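PDB 1MA1: superoxide dismutase from Methanothermobacter thermautotrophicus, which catalyses the dismutation of superoxide radicals to hydrogen peroxide and molecular oxygen, using one iron ion per subunit of a homotetramer. Local coordinates for residues E28-H33 and F83-M88; E10-P15 and G76-H81. All coordinates share one frame; numbering follows the deposited sequence.

From the N terminus the chain runs extended through 10-15, enters helix 27-57 with 28-33 in its first turns, turns back, and comes down helix 64-86 through 76-81 to 83-88. Interaction 2 closes the longer loop, with 60 residues between its segments, by laying the N-terminal segment against Tyr78; interaction 1 closes a loop of 49 residues by bringing the two helices together through aromatic side chains. Neither loop nests in the other: their segments alternate, so the contacts cross, and both use helix 64-86. They meet at Leu14, which touches Leu30 and Trp85, and at the iron, where His33 NE2 and His81 NE2 are both ligands.

Interaction 1 of 2, residues E28-H33 and F83-M88; sequences EQLTIH and FFWGNM. With FE (Fe (III) ion), chain G.
The outer carbon of the Trp85 benzo ring, CH2, comes down over one face of the His33 imidazole, 3.5 Å from His33 CG and offset toward the rim. The pair is edge-to-face, or T-shaped: the six-membered ring of Trp85 offers its edge to the imidazole face, with the planes turned 75° to each other. His33 stands with CG anti to the backbone N (chi1 -166°), which carries the ring off its helix toward the iron, and NE2 binds the metal at 2.1 Å. Phe84 reaches the same imidazole at another point, its CE2 lying 3.9 Å from His33 CE1, with the two rings inclined at 44°. Leu30, one turn before His33 on the same helix, adds an aliphatic branch: its CD2 meets Trp85 CZ3, again at 3.9 Å. This is the alpha-hairpin domain of the iron/manganese superoxide dismutases, in which the two long helices each give a histidine to the iron, here His33 and His81; Asp167, His171 and a water complete the site. Phe84 and Trp85 thus form an aromatic cluster with His33, itself a metal ligand, and no hydrogen bond joins the two segments. An alanine in place of Trp85 is likely to open a gap over the His33 face, leaving the imidazole freer to tilt about its metal bond and Leu30 CD2 without its aromatic partner. Farther out, Phe84 CD2 lies over one face of the Trp85 ring, while Met88 CE rests on a face of Phe84. Strand 164-167 and helix 181-188 pack on Phe84 as well, and Asn87, just past the end of helix 64-86, ties this corner to the C-terminal domain through OD1, which accepts from Val165 N and Arg200 NH1.

Interaction 2 of 2, residues E10-P15 and G76-H81; sequences ELPELP and GGYVLH. With FE (Fe (III) ion), chain G.
Glu10 and Tyr78 meet in a small, partly buried contact between an extended N-terminal segment and the side of helix 64-86, made of one aromatic edge, one proline and a bridging water. Tyr78 supplies the whole helix side of it. With CG anti to the backbone N (chi1 172°), its ring stands out from the helix and its far edge reaches the segment 10-15, where CE1 comes within 3.4 Å of Glu10 O. The carbonyl oxygen lies in the plane of the ring, at its edge, so that it faces an aromatic C-H and not the pi cloud. No direct hydrogen bond crosses the contact. Instead a water links the two: it accepts from Glu10 N at 3.0 Å and is hydrogen-bonded to Tyr78 OH at 2.9 Å. The Glu10 backbone thus meets the phenol through both its N-H, by way of water, and its C=O, by close approach to CE1. Pro12 adds the apolar part, its CD standing 4.1 Å from Tyr78 CE1. Pro12 also rests on His38 of helix 27-57 and Leu82 of helix 64-86, and its carbonyl oxygen accepts from His34 NE2, so the segment touches both helices of the hairpin. The Tyr78 hydroxyl has a further, weak hydrogen bond to Arg140 of the third subunit. Within the helix, one turn on from Tyr78, His81 ND1 donates to Gly77 O at 2.9 Å with an N-H...O angle of 157°, the oxygen lying close to the imidazole plane. The same oxygen takes the His81 backbone N-H from the opposite face of its carbonyl plane. That second-shell bond to ND1, together with the metal bond, probably restrains the rotation of the ring and helps to direct NE2 to the iron, 2.1 Å away, in the three-histidine, one-aspartate site characteristic of iron/manganese superoxide dismutases.

Interaction 1 of 2, residues E28-H33 and F83-M88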
loop_
_atom_site.group_PDB
_atom_site.type_symbol
_atom_site.label_atom_id
_atom_site.label_comp_id
_atom_site.label_asym_id
_atom_site.label_seq_id
_atom_site.Cartn_x
_atom_site.Cartn_y
_atom_site.Cartn_z
ATOM N N GLU A 28 29.716 6.352 11.601
ATOM C CA GLU A 28 29.548 5.939 10.210
ATOM C C GLU A 28 28.062 5.799 9.889
ATOM O O GLU A 28 27.576 6.342 8.889
ATOM C CB GLU A 28 30.238 4.607 9.946
ATOM C CG GLU A 28 30.514 4.355 8.456
ATOM C CD GLU A 28 30.773 2.887 8.133
ATOM O OE1 GLU A 28 31.518 2.218 8.902
ATOM O OE2 GLU A 28 30.234 2.410 7.101
ATOM N N GLN A 29 27.347 5.068 10.748
ATOM C CA GLN A 29 25.919 4.825 10.565
ATOM C C GLN A 29 25.151 6.139 10.408
ATOM O O GLN A 29 24.327 6.286 9.505
ATOM C CB GLN A 29 25.358 4.040 11.758
ATOM C CG GLN A 29 23.893 3.643 11.578
ATOM C CD GLN A 29 23.693 2.704 10.396
ATOM O OE1 GLN A 29 23.767 1.477 10.533
ATOM N NE2 GLN A 29 23.464 3.281 9.220
ATOM N N LEU A 30 25.436 7.087 11.296
ATOM C CA LEU A 30 24.714 8.351 11.345
ATOM C C LEU A 30 25.049 9.211 10.126
ATOM O O LEU A 30 24.188 9.884 9.561
ATOM C CB LEU A 30 25.091 9.100 12.621
ATOM C CG LEU A 30 24.023 9.951 13.305
ATOM C CD1 LEU A 30 24.699 10.841 14.336
ATOM C CD2 LEU A 30 23.298 10.799 12.284
ATOM N N THR A 31 26.311 9.193 9.723
ATOM C CA THR A 31 26.774 10.095 8.689
ATOM C C THR A 31 26.121 9.775 7.355
ATOM O O THR A 31 25.661 10.664 6.638
ATOM C CB THR A 31 28.275 9.991 8.532
ATOM O OG1 THR A 31 28.885 10.336 9.778
ATOM C CG2 THR A 31 28.765 10.911 7.432
ATOM N N ILE A 32 26.074 8.497 7.019
ATOM C CA ILE A 32 25.493 8.119 5.753
ATOM C C ILE A 32 23.944 8.167 5.728
ATOM O O ILE A 32 23.361 8.533 4.697
ATOM C CB ILE A 32 26.062 6.723 5.307
ATOM C CG1 ILE A 32 25.215 6.144 4.181
ATOM C CG2 ILE A 32 26.152 5.788 6.483
ATOM C CD1 ILE A 32 25.728 4.817 3.648
ATOM N N HIS A 33 23.287 7.844 6.849
ATOM C CA HIS A 33 21.833 8.016 6.973
ATOM C C HIS A 33 21.494 9.466 6.662
ATOM O O HIS A 33 20.577 9.749 5.883
ATOM C CB HIS A 33 21.355 7.677 8.407
ATOM C CG HIS A 33 19.870 7.498 8.560
ATOM N ND1 HIS A 33 19.322 6.920 9.677
ATOM C CD2 HIS A 33 18.817 7.786 7.746
ATOM C CE1 HIS A 33 18.006 6.851 9.553
ATOM N NE2 HIS A 33 17.667 7.371 8.387
ATOM N N PHE A 83 12.176 15.064 12.321
ATOM C CA PHE A 83 11.785 14.820 13.707
ATOM C C PHE A 83 12.643 13.751 14.372
ATOM O O PHE A 83 12.832 13.773 15.585
ATOM C CB PHE A 83 10.304 14.404 13.797
ATOM C CG PHE A 83 9.332 15.542 13.629
ATOM C CD1 PHE A 83 9.145 16.151 12.390
ATOM C CD2 PHE A 83 8.608 16.021 14.714
ATOM C CE1 PHE A 83 8.257 17.210 12.239
ATOM C CE2 PHE A 83 7.716 17.087 14.565
ATOM C CZ PHE A 83 7.545 17.681 13.326
ATOM N N PHE A 84 13.144 12.812 13.570
ATOM C CA PHE A 84 13.948 11.703 14.081
ATOM C C PHE A 84 15.225 12.244 14.712
ATOM O O PHE A 84 15.509 11.969 15.871
ATOM C CB PHE A 84 14.291 10.738 12.942
ATOM C CG PHE A 84 15.077 9.528 13.379
ATOM C CD1 PHE A 84 14.622 8.724 14.418
ATOM C CD2 PHE A 84 16.253 9.175 12.734
ATOM C CE1 PHE A 84 15.335 7.579 14.804
ATOM C CE2 PHE A 84 16.969 8.035 13.102
ATOM C CZ PHE A 84 16.508 7.233 14.144
ATOM N N TRP A 85 15.991 13.020 13.949
ATOM C CA TRP A 85 17.222 13.615 14.461
ATOM C C TRP A 85 16.905 14.400 15.725
ATOM O O TRP A 85 17.670 14.407 16.694
ATOM C CB TRP A 85 17.835 14.553 13.423
ATOM C CG TRP A 85 18.053 13.950 12.078
ATOM C CD1 TRP A 85 17.810 14.540 10.880
ATOM C CD2 TRP A 85 18.571 12.651 11.789
ATOM N NE1 TRP A 85 18.141 13.689 9.849
ATOM C CE2 TRP A 85 18.611 12.520 10.380
ATOM C CE3 TRP A 85 19.008 11.582 12.578
ATOM C CZ2 TRP A 85 19.066 11.372 9.750
ATOM C CZ3 TRP A 85 19.467 10.433 11.947
ATOM C CH2 TRP A 85 19.489 10.336 10.549
ATOM N N GLY A 86 15.757 15.051 15.710
ATOM C CA GLY A 86 15.433 15.976 16.771
ATOM C C GLY A 86 15.080 15.303 18.088
ATOM O O GLY A 86 15.280 15.910 19.153
ATOM N N ASN A 87 14.547 14.078 18.042
ATOM C CA ASN A 87 14.236 13.389 19.280
ATOM C C ASN A 87 15.257 12.309 19.612
ATOM O O ASN A 87 14.941 11.304 20.261
ATOM C CB ASN A 87 12.775 12.851 19.286
ATOM C CG ASN A 87 12.463 11.819 18.175
ATOM O OD1 ASN A 87 11.400 11.903 17.541
ATOM N ND2 ASN A 87 13.346 10.833 17.971
ATOM N N MET A 88 16.500 12.545 19.180
ATOM C CA MET A 88 17.664 11.870 19.762
ATOM C C MET A 88 18.701 12.865 20.272
ATOM O O MET A 88 18.700 14.032 19.890
ATOM C CB MET A 88 18.329 10.941 18.736
ATOM C CG MET A 88 17.434 9.831 18.201
ATOM S SD MET A 88 18.312 8.645 17.123
ATOM C CE MET A 88 18.382 9.544 15.609
HETATM FE FE FE G . 16.075 6.721 7.150
HETATM O O HOH W 1 14.449 6.385 6.195
#

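Interaction 2 of 2, residues E10-P15 and G76-H81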
loop_
_atom_site.group_PDB
_atom_site.type_symbol
_atom_site.label_atom_id
_atom_site.label_comp_id
_atom_site.label_asym_id
_atom_site.label_seq_id
_atom_site.Cartn_x
_atom_site.Cartn_y
_atom_site.Cartn_z
ATOM N N GLU A 10 15.858 21.977 2.155
ATOM C CA GLU A 10 17.287 21.788 2.382
ATOM C C GLU A 10 17.579 20.755 3.462
ATOM O O GLU A 10 16.798 20.583 4.402
ATOM C CB GLU A 10 17.919 23.120 2.752
ATOM C CG GLU A 10 17.937 24.101 1.597
ATOM C CD GLU A 10 18.350 25.492 2.020
ATOM O OE1 GLU A 10 18.548 26.356 1.125
ATOM O OE2 GLU A 10 18.470 25.716 3.248
ATOM N N LEU A 11 18.709 20.067 3.332
ATOM C CA LEU A 11 19.147 19.150 4.376
ATOM C C LEU A 11 19.404 19.929 5.656
ATOM O O LEU A 11 20.272 20.798 5.700
ATOM C CB LEU A 11 20.421 18.431 3.951
ATOM C CG LEU A 11 20.866 17.309 4.895
ATOM C CD1 LEU A 11 19.823 16.171 4.861
ATOM C CD2 LEU A 11 22.246 16.784 4.493
ATOM N N PRO A 12 18.643 19.640 6.718
ATOM C CA PRO A 12 18.893 20.291 8.007
ATOM C C PRO A 12 20.177 19.772 8.622
ATOM O O PRO A 12 20.530 18.606 8.447
ATOM C CB PRO A 12 17.665 19.924 8.821
ATOM C CG PRO A 12 17.352 18.560 8.317
ATOM C CD PRO A 12 17.533 18.679 6.813
ATOM N N GLU A 13 20.885 20.638 9.332
ATOM C CA GLU A 13 22.040 20.210 10.104
ATOM C C GLU A 13 21.545 19.302 11.218
ATOM O O GLU A 13 20.424 19.453 11.695
ATOM C CB GLU A 13 22.738 21.430 10.684
ATOM C CG GLU A 13 22.801 22.602 9.716
ATOM C CD GLU A 13 24.223 23.036 9.420
ATOM O OE1 GLU A 13 24.888 23.504 10.371
ATOM O OE2 GLU A 13 24.682 22.912 8.250
ATOM N N LEU A 14 22.372 18.354 11.636
ATOM C CA LEU A 14 22.140 17.656 12.895
ATOM C C LEU A 14 22.303 18.581 14.100
ATOM O O LEU A 14 23.116 19.502 14.086
ATOM C CB LEU A 14 23.101 16.475 13.023
ATOM C CG LEU A 14 22.620 15.076 12.654
ATOM C CD1 LEU A 14 21.738 15.095 11.432
ATOM C CD2 LEU A 14 23.819 14.210 12.421
ATOM N N PRO A 15 21.535 18.329 15.169
ATOM C CA PRO A 15 21.631 19.031 16.451
ATOM C C PRO A 15 22.943 18.767 17.206
ATOM O O PRO A 15 23.134 19.243 18.327
ATOM C CB PRO A 15 20.420 18.494 17.231
ATOM C CG PRO A 15 19.483 17.997 16.147
ATOM C CD PRO A 15 20.446 17.340 15.204
ATOM N N GLY A 76 7.374 13.052 3.079
ATOM C CA GLY A 76 7.326 12.177 4.234
ATOM C C GLY A 76 8.693 11.736 4.723
ATOM O O GLY A 76 8.991 11.828 5.922
ATOM N N GLY A 77 9.518 11.262 3.796
ATOM C CA GLY A 77 10.919 11.053 4.090
ATOM C C GLY A 77 11.586 12.248 4.742
ATOM O O GLY A 77 12.208 12.116 5.798
ATOM N N TYR A 78 11.463 13.416 4.119
ATOM C CA TYR A 78 12.067 14.620 4.663
ATOM C C TYR A 78 11.569 14.936 6.077
ATOM O O TYR A 78 12.371 15.201 6.976
ATOM C CB TYR A 78 11.767 15.813 3.770
ATOM C CG TYR A 78 12.197 17.128 4.379
ATOM C CD1 TYR A 78 13.501 17.585 4.242
ATOM C CD2 TYR A 78 11.300 17.897 5.121
ATOM C CE1 TYR A 78 13.905 18.771 4.821
ATOM C CE2 TYR A 78 11.694 19.079 5.706
ATOM C CZ TYR A 78 12.996 19.512 5.556
ATOM O OH TYR A 78 13.381 20.686 6.156
ATOM N N VAL A 79 10.248 14.938 6.251
ATOM C CA VAL A 79 9.638 15.320 7.523
ATOM C C VAL A 79 9.989 14.354 8.653
ATOM O O VAL A 79 10.359 14.789 9.733
ATOM C CB VAL A 79 8.092 15.393 7.423
ATOM C CG1 VAL A 79 7.510 15.674 8.782
ATOM C CG2 VAL A 79 7.671 16.486 6.466
ATOM N N LEU A 80 9.878 13.056 8.406
ATOM C CA LEU A 80 10.181 12.061 9.439
ATOM C C LEU A 80 11.649 12.049 9.888
ATOM O O LEU A 80 11.925 11.906 11.090
ATOM C CB LEU A 80 9.782 10.650 8.965
ATOM C CG LEU A 80 8.277 10.403 8.877
ATOM C CD1 LEU A 80 7.956 9.090 8.227
ATOM C CD2 LEU A 80 7.713 10.445 10.268
ATOM N N HIS A 81 12.586 12.194 8.939
ATOM C CA HIS A 81 13.999 12.247 9.319
ATOM C C HIS A 81 14.224 13.516 10.139
ATOM O O HIS A 81 14.971 13.506 11.113
ATOM C CB HIS A 81 14.945 12.195 8.094
ATOM C CG HIS A 81 15.124 10.817 7.514
ATOM N ND1 HIS A 81 14.218 10.263 6.640
ATOM C CD2 HIS A 81 16.117 9.893 7.649
ATOM C CE1 HIS A 81 14.644 9.068 6.253
ATOM N NE2 HIS A 81 15.797 8.817 6.849
HETATM FE FE FE G . 16.075 6.721 7.150
HETATM O O HOH W 2 13.888 22.810 4.311
HETATM O O HOH W 1 14.449 6.385 6.195
#